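Local coordinates for protein-glutamine gamma-glutamyltransferase (Pseudomonas aeruginosa PAO1, PDB 6G4H) that shows transglutaminase activity in vitro, carried by its periplasmic domain and joining protein glutamine and lysine side chains, and is critical for the viability of the bacterium, at residues G241-Y246 with D285-V290. Numbering follows the deposited sequence.
Sequences GFCAHY and DAHAWV. With EMC (ethyl mercury ion), chain F; PO4 (phosphate ion), chain B.
Phosphate oxygen O2 joins Cys-243 to His-287: it lies 2.6 Å from the mercury HG of the ethyl mercury ion, itself bound at 2.3 Å by Cys-243 SG, and accepts a hydrogen bond from His-287 ND1, also 2.6 Å long. The N-H points almost straight at O2 (160°), which sits at the imidazole edge in the ring plane. No direct hydrogen bond links the two segments; Cys-243 CB approaches His-287 ND1 obliquely at 3.6 Å. His-287 sets out away from the helix, but having CG anti to its backbone N (chi1 -168°) carries the ring back toward Cys-243. NE2, the other ring nitrogen, is hydrogen-bonded to Asp-303 OD2, and with both nitrogens engaged the ring's rotation is fixed. Farther along the strand, Ala-288 CB packs on Ala-244 CA at 4.2 Å. This is the Cys-His-Asp catalytic triad of the transglutaminase-like superfamily, assigned here by similarity, with mercury and a phosphate probably from the crystallisation liquor occupying the site. In the fold, the nucleophile opens helix 243-256, whose N-terminus rests against strand 286-294; strand 261-273 pairs with that strand, while helices 43-50 and 305-308 touch Cys-243.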
# COMPACT_ATOMS: atom_id res chain seq x y z
N GLY A 241 5.09 8.55 14.14
CA GLY A 241 4.72 7.17 13.81
C GLY A 241 5.55 6.68 12.65
O GLY A 241 6.52 7.31 12.25
N PHE A 242 5.16 5.53 12.11
CA PHE A 242 5.85 4.95 10.98
C PHE A 242 4.87 4.69 9.81
O PHE A 242 3.75 5.25 9.78
CB PHE A 242 6.72 3.76 11.46
CG PHE A 242 5.99 2.74 12.25
CD1 PHE A 242 5.28 1.76 11.61
CD2 PHE A 242 5.97 2.77 13.66
CE1 PHE A 242 4.58 0.82 12.33
CE2 PHE A 242 5.31 1.80 14.38
CZ PHE A 242 4.57 0.84 13.72
N CYS A 243 5.30 3.96 8.78
CA CYS A 243 4.55 3.91 7.55
C CYS A 243 3.05 3.60 7.75
O CYS A 243 2.21 4.18 7.09
CB CYS A 243 5.16 2.91 6.58
SG CYS A 243 5.11 1.23 7.18
N ALA A 244 2.73 2.74 8.68
CA ALA A 244 1.35 2.35 8.89
C ALA A 244 0.49 3.51 9.40
O ALA A 244 -0.68 3.62 9.03
CB ALA A 244 1.28 1.21 9.89
N HIS A 245 1.05 4.33 10.28
CA HIS A 245 0.33 5.52 10.77
C HIS A 245 0.05 6.50 9.66
O HIS A 245 -1.07 7.01 9.53
CB HIS A 245 1.15 6.26 11.87
CG HIS A 245 1.43 5.42 13.06
ND1 HIS A 245 2.47 4.51 13.10
CD2 HIS A 245 0.80 5.34 14.26
CE1 HIS A 245 2.46 3.90 14.28
NE2 HIS A 245 1.46 4.39 15.00
N TYR A 246 1.08 6.82 8.88
CA TYR A 246 0.93 7.77 7.79
C TYR A 246 -0.06 7.25 6.72
O TYR A 246 -0.94 8.01 6.25
CB TYR A 246 2.28 8.13 7.15
CG TYR A 246 3.14 8.97 8.08
CD1 TYR A 246 3.00 10.32 8.11
CD2 TYR A 246 4.04 8.39 8.96
CE1 TYR A 246 3.74 11.12 8.97
CE2 TYR A 246 4.78 9.18 9.84
CZ TYR A 246 4.63 10.54 9.83
OH TYR A 246 5.34 11.33 10.69
N ASP A 285 11.57 -5.23 5.37
CA ASP A 285 11.21 -4.34 4.30
C ASP A 285 9.70 -4.07 4.21
O ASP A 285 9.24 -3.39 3.28
CB ASP A 285 11.72 -4.90 2.98
CG ASP A 285 13.27 -4.88 2.89
OD1 ASP A 285 13.92 -3.86 3.24
OD2 ASP A 285 13.84 -5.91 2.50
N ALA A 286 8.92 -4.64 5.13
CA ALA A 286 7.48 -4.43 5.14
C ALA A 286 7.09 -2.97 5.14
O ALA A 286 7.70 -2.13 5.84
CB ALA A 286 6.88 -5.11 6.35
N HIS A 287 6.05 -2.64 4.38
CA HIS A 287 5.73 -1.24 4.18
C HIS A 287 4.25 -1.12 3.79
O HIS A 287 3.68 -2.04 3.23
CB HIS A 287 6.66 -0.68 3.07
CG HIS A 287 6.64 0.81 2.94
ND1 HIS A 287 7.14 1.66 3.91
CD2 HIS A 287 6.27 1.61 1.90
CE1 HIS A 287 6.99 2.92 3.50
NE2 HIS A 287 6.50 2.91 2.27
N ALA A 288 3.68 0.03 4.11
CA ALA A 288 2.29 0.38 3.85
C ALA A 288 2.23 1.73 3.16
O ALA A 288 3.02 2.63 3.45
CB ALA A 288 1.49 0.37 5.15
N TRP A 289 1.38 1.82 2.16
CA TRP A 289 1.14 3.05 1.45
C TRP A 289 -0.35 3.19 1.07
O TRP A 289 -1.19 2.45 1.59
CB TRP A 289 2.10 3.17 0.27
CG TRP A 289 2.05 2.09 -0.81
CD1 TRP A 289 1.44 2.18 -2.02
CD2 TRP A 289 2.67 0.80 -0.78
NE1 TRP A 289 1.62 1.05 -2.73
CE2 TRP A 289 2.40 0.20 -2.01
CE3 TRP A 289 3.40 0.09 0.17
CZ2 TRP A 289 2.85 -1.09 -2.33
CZ3 TRP A 289 3.88 -1.19 -0.16
CH2 TRP A 289 3.61 -1.75 -1.42
N VAL A 290 -0.65 4.12 0.17
CA VAL A 290 -2.01 4.51 -0.15
C VAL A 290 -2.24 4.50 -1.64
O VAL A 290 -1.32 4.73 -2.45
CB VAL A 290 -2.26 5.91 0.41
CG1 VAL A 290 -3.67 6.38 0.15
CG2 VAL A 290 -1.96 5.87 1.89
HG EMC F . 7.12 0.54 8.16
C1 EMC F . 8.55 -0.13 9.83
C2 EMC F . 8.59 -1.58 9.86
P PO4 B . 9.97 1.95 6.16
O1 PO4 B . 11.06 0.89 6.07
O2 PO4 B . 8.56 1.31 6.07
O3 PO4 B . 10.29 2.97 5.07
O4 PO4 B . 10.12 2.70 7.47